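PDB 3OQQ: putative lipoprotein from Bacteroides ovatus, which is of unknown function but binds calcium ions and is probably an extracellular, lipid-anchored protein of the bacterial surface. Local coordinates for residues A[36-41]-A[119-124]; A[91-95]-A[411-416]. The contacts are given in a common frame with arbitrary orientation. Numbering follows the deposited sequence.

Contact 1. Residues A[36-41]-A[119-124]; sequences LLVGDV and GYLFYH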
# COMPACT_ATOMS: atom_id res chain seq x y z
N LEU A 36 8.14 6.14 8.67
CA LEU A 36 7.18 6.56 9.70
C LEU A 36 6.07 5.52 9.82
O LEU A 36 5.49 5.10 8.81
CB LEU A 36 6.58 7.93 9.37
CG LEU A 36 5.85 8.64 10.50
CD1 LEU A 36 6.21 10.08 10.52
CD2 LEU A 36 4.33 8.52 10.34
N LEU A 37 5.82 5.08 11.05
CA LEU A 37 4.77 4.10 11.38
C LEU A 37 3.54 4.80 11.95
O LEU A 37 2.42 4.48 11.59
CB LEU A 37 5.31 3.10 12.39
CG LEU A 37 6.51 2.27 11.95
CD1 LEU A 37 7.12 1.59 13.14
CD2 LEU A 37 6.12 1.25 10.87
N VAL A 38 3.77 5.77 12.86
CA VAL A 38 2.70 6.53 13.51
C VAL A 38 3.25 7.95 13.75
O VAL A 38 4.39 8.11 14.19
CB VAL A 38 2.10 5.82 14.77
CG1 VAL A 38 3.11 5.69 15.90
CG2 VAL A 38 0.82 6.48 15.25
N GLY A 39 2.48 8.95 13.34
CA GLY A 39 2.84 10.36 13.45
C GLY A 39 1.95 11.14 14.39
O GLY A 39 0.82 10.72 14.67
N ASP A 40 2.49 12.29 14.88
CA ASP A 40 1.84 13.27 15.77
C ASP A 40 1.08 12.60 16.95
O ASP A 40 -0.09 12.88 17.19
CB ASP A 40 0.91 14.21 14.95
CG ASP A 40 1.69 15.16 14.05
OD1 ASP A 40 2.74 15.68 14.49
OD2 ASP A 40 1.23 15.41 12.91
N VAL A 41 1.80 11.74 17.69
CA VAL A 41 1.32 10.95 18.82
C VAL A 41 1.50 11.69 20.12
O VAL A 41 2.61 12.10 20.44
CB VAL A 41 2.09 9.60 18.88
CG1 VAL A 41 1.57 8.69 19.98
CG2 VAL A 41 2.05 8.90 17.53
N GLY A 119 -2.68 18.43 17.52
CA GLY A 119 -2.38 17.63 16.33
C GLY A 119 -3.10 16.30 16.34
O GLY A 119 -3.37 15.74 17.41
N TYR A 120 -3.41 15.80 15.15
CA TYR A 120 -4.11 14.54 14.96
C TYR A 120 -3.16 13.38 14.80
O TYR A 120 -2.26 13.41 13.95
CB TYR A 120 -5.01 14.61 13.72
CG TYR A 120 -6.01 15.74 13.71
CD1 TYR A 120 -7.00 15.84 14.68
CD2 TYR A 120 -6.02 16.67 12.67
CE1 TYR A 120 -7.95 16.87 14.64
CE2 TYR A 120 -6.97 17.69 12.62
CZ TYR A 120 -7.92 17.79 13.61
OH TYR A 120 -8.85 18.80 13.56
N LEU A 121 -3.40 12.31 15.55
CA LEU A 121 -2.58 11.11 15.42
C LEU A 121 -2.88 10.47 14.05
O LEU A 121 -4.03 10.47 13.61
CB LEU A 121 -2.88 10.13 16.59
CG LEU A 121 -2.13 8.78 16.61
CD1 LEU A 121 -1.77 8.37 18.01
CD2 LEU A 121 -2.95 7.69 15.98
N PHE A 122 -1.84 9.97 13.37
CA PHE A 122 -2.05 9.30 12.09
C PHE A 122 -1.18 8.08 12.00
O PHE A 122 -0.04 8.10 12.45
CB PHE A 122 -1.86 10.24 10.87
CG PHE A 122 -0.48 10.82 10.61
CD1 PHE A 122 -0.09 12.01 11.21
CD2 PHE A 122 0.39 10.21 9.71
CE1 PHE A 122 1.18 12.56 10.96
CE2 PHE A 122 1.64 10.76 9.44
CZ PHE A 122 2.03 11.94 10.06
N TYR A 123 -1.77 6.99 11.49
CA TYR A 123 -1.07 5.73 11.23
C TYR A 123 -0.55 5.77 9.81
O TYR A 123 -1.17 6.42 8.95
CB TYR A 123 -2.02 4.55 11.44
CG TYR A 123 -2.37 4.31 12.88
CD1 TYR A 123 -1.51 3.59 13.72
CD2 TYR A 123 -3.57 4.76 13.41
CE1 TYR A 123 -1.83 3.36 15.06
CE2 TYR A 123 -3.91 4.52 14.75
CZ TYR A 123 -3.03 3.83 15.57
OH TYR A 123 -3.36 3.60 16.88
N HIS A 124 0.57 5.11 9.53
CA HIS A 124 1.13 5.15 8.19
C HIS A 124 1.64 3.78 7.78
O HIS A 124 2.39 3.14 8.53
CB HIS A 124 2.29 6.20 8.11
CG HIS A 124 2.96 6.29 6.76
ND1 HIS A 124 4.32 6.14 6.63
CD2 HIS A 124 2.42 6.53 5.54
CE1 HIS A 124 4.57 6.30 5.33
NE2 HIS A 124 3.46 6.55 4.64
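Neighbouring strands are held together first by their backbones, and residues 36-41 and 119-124 illustrate the rule in an antiparallel sheet. Gly39 and Phe122 form a hydrogen-bonded pair, with Gly39 N to Phe122 O at 2.8 Å and Phe122 N to Gly39 O at 3.1 Å. Val38 and Tyr123 follow as a non-hydrogen-bonded pair, their CA atoms 4.5 Å apart, and His124 N then reaches Leu37 O at 2.8 Å. A side chain extends the series: His124 ND1 donates to Leu36 O at 2.7 Å.

The apolar contacts lie on two faces. On one, the Phe122 ring covers Gly39 in a CH-pi contact, Gly39 CA 3.9 Å from the ring centroid; a CB on residue 39 would collide with the ring. Leu36 CD2 adds to this cluster, 3.6 Å from Phe122 CE2. On the other, Val38 CG2 packs 4.0 Å from both Leu121 CG and Tyr123 CD1.

Strand 36-41 also pairs with strand 23-26, interrupted by a classic bulge (Leu37 and Val38 facing Val25) and a G1 bulge (Asp40 and Val41 facing Val23). Main-chain pairing sets the register, and His124, bonded at both ring nitrogens, links Leu36 to Asp155 of flanking strand 150-161.

Contact 2. Residues A[91-95]-A[411-416]; sequences FNFET and WVDSKG
Where a loop meets the end of a helix, aromatic packing can do the work that backbone pairing does in a sheet. Residues 91-95 run without regular secondary structure and turn at Phe93, whose phi/psi is 61/24; the preceding Asn92 N is held by Glu94 OE1 at 2.8 Å. Opposite them helix 408-413 ends. The backbones come closest at Phe91 and Lys415, with CA atoms 5.6 Å apart.

Trp411, chi1 t and chi2 78°, extends its indole to the loop. The edge of the Phe91 ring (chi1 t) meets its face in a T-shaped pair, with 5.0 Å between the centroids of the Phe91 ring and the Trp411 six-membered ring, planes at 87°, and Phe91 CE1 3.6 Å from Trp411 CZ2. Around the indole rim lie two carbonyls, Phe93 O at 3.4 Å from Trp411 CH2 and Glu94 O at 3.3 Å from Trp411 CZ2. Trp411 NE1 donates to a water at 2.8 Å, which returns a weak bond to Glu94 O at 3.4 Å. Val412 offers CG1 to Phe93 CE1 at 3.9 Å. The chain then leaves the helix in a Schellman motif: Lys415 has phi/psi 56/49, Lys415 N bonds Val412 O at 2.8 Å, and Gly416 N bonds Trp411 O at 2.8 Å. Lys415 CB lies 3.7 Å from Phe91 CB, and the peptide joining Lys415 to Gly416 covers one face of the Phe91 ring, Gly416 N being 3.6 Å from Phe91 CE1.

No direct hydrogen bond crosses between the segments, so ring packing, supplemented by one water, joins loop to helix end.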
# COMPACT_ATOMS: atom_id res chain seq x y z
N PHE A 91 2.39 -19.10 7.23
CA PHE A 91 3.09 -18.12 6.38
C PHE A 91 2.32 -17.82 5.10
O PHE A 91 1.84 -18.73 4.45
CB PHE A 91 4.51 -18.61 6.04
CG PHE A 91 5.26 -17.78 5.02
CD1 PHE A 91 5.83 -16.56 5.38
CD2 PHE A 91 5.48 -18.26 3.73
CE1 PHE A 91 6.61 -15.83 4.46
CE2 PHE A 91 6.27 -17.54 2.82
CZ PHE A 91 6.82 -16.33 3.19
N ASN A 92 2.25 -16.54 4.72
CA ASN A 92 1.56 -16.15 3.50
C ASN A 92 2.24 -14.94 2.82
O ASN A 92 1.57 -14.01 2.39
CB ASN A 92 0.06 -15.89 3.79
CG ASN A 92 -0.76 -15.78 2.54
OD1 ASN A 92 -0.70 -16.63 1.64
ND2 ASN A 92 -1.51 -14.68 2.45
N PHE A 93 3.58 -15.00 2.70
CA PHE A 93 4.45 -14.01 2.05
C PHE A 93 4.41 -12.59 2.68
O PHE A 93 4.80 -11.63 2.02
CB PHE A 93 4.17 -13.94 0.52
CG PHE A 93 4.32 -15.29 -0.15
CD1 PHE A 93 5.58 -15.78 -0.48
CD2 PHE A 93 3.20 -16.09 -0.41
CE1 PHE A 93 5.72 -17.05 -1.05
CE2 PHE A 93 3.34 -17.34 -0.99
CZ PHE A 93 4.60 -17.82 -1.31
N GLU A 94 4.04 -12.47 3.96
CA GLU A 94 4.01 -11.18 4.67
C GLU A 94 5.43 -10.69 4.91
O GLU A 94 6.26 -11.48 5.37
CB GLU A 94 3.32 -11.33 6.06
CG GLU A 94 1.87 -11.81 6.03
CD GLU A 94 1.68 -13.31 6.16
OE1 GLU A 94 2.66 -14.08 6.05
OE2 GLU A 94 0.50 -13.71 6.31
N THR A 95 5.73 -9.41 4.61
CA THR A 95 7.05 -8.83 4.91
C THR A 95 6.89 -7.93 6.14
O THR A 95 7.80 -7.20 6.51
CB THR A 95 7.65 -8.08 3.73
OG1 THR A 95 6.71 -7.11 3.24
CG2 THR A 95 8.10 -9.00 2.63
N TRP A 411 13.92 -17.37 1.99
CA TRP A 411 12.82 -16.84 2.78
C TRP A 411 11.53 -17.61 2.46
O TRP A 411 10.81 -18.03 3.39
CB TRP A 411 12.65 -15.36 2.46
CG TRP A 411 11.48 -14.69 3.12
CD1 TRP A 411 11.40 -14.28 4.42
CD2 TRP A 411 10.30 -14.20 2.47
NE1 TRP A 411 10.21 -13.63 4.64
CE2 TRP A 411 9.52 -13.54 3.45
CE3 TRP A 411 9.85 -14.20 1.14
CZ2 TRP A 411 8.31 -12.92 3.15
CZ3 TRP A 411 8.66 -13.56 0.84
CH2 TRP A 411 7.89 -12.93 1.84
N VAL A 412 11.22 -17.80 1.16
CA VAL A 412 10.02 -18.53 0.73
C VAL A 412 10.03 -19.93 1.36
O VAL A 412 9.10 -20.28 2.09
CB VAL A 412 9.83 -18.60 -0.81
CG1 VAL A 412 8.67 -19.55 -1.18
CG2 VAL A 412 9.58 -17.21 -1.40
N ASP A 413 11.08 -20.72 1.08
CA ASP A 413 11.17 -22.13 1.46
C ASP A 413 11.31 -22.35 2.96
O ASP A 413 10.91 -23.40 3.43
CB ASP A 413 12.26 -22.83 0.64
CG ASP A 413 11.83 -22.91 -0.82
OD1 ASP A 413 10.71 -23.42 -1.09
OD2 ASP A 413 12.59 -22.46 -1.69
N SER A 414 11.80 -21.34 3.71
CA SER A 414 11.83 -21.43 5.17
C SER A 414 10.51 -20.89 5.75
O SER A 414 10.34 -20.83 6.97
CB SER A 414 13.01 -20.67 5.75
OG SER A 414 12.75 -19.29 5.57
N LYS A 415 9.59 -20.47 4.87
CA LYS A 415 8.29 -19.89 5.23
C LYS A 415 8.47 -18.67 6.14
O LYS A 415 7.81 -18.54 7.17
CB LYS A 415 7.35 -20.93 5.84
CG LYS A 415 6.86 -21.93 4.80
CD LYS A 415 5.75 -22.81 5.35
CE LYS A 415 5.66 -24.07 4.54
NZ LYS A 415 4.98 -23.82 3.24
N GLY A 416 9.37 -17.78 5.72
CA GLY A 416 9.64 -16.51 6.39
C GLY A 416 10.47 -16.57 7.65
O GLY A 416 10.55 -15.58 8.38
O HOH W 1 9.20 -12.18 6.85

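Overall arrangement
Contacts 1 and 2 show how the same chain uses different chemistry in different settings. Their centres lie about 29 Å apart and their nearest atoms about 10 Å apart, so they do not touch; along the sequence their segments alternate. Both are only partly buried, contact 1 with the larger share of buried residues. Contact 1 joins two strands of the large antiparallel sheet, whereas contact 2 sets the loop leading into another strand of that sheet, 96-104, against the end of helix 408-413. Accordingly, four direct hydrogen bonds cross the first and none the second. Each has one exposed residue at its margin, Tyr120 in contact 1 and Lys415 in contact 2.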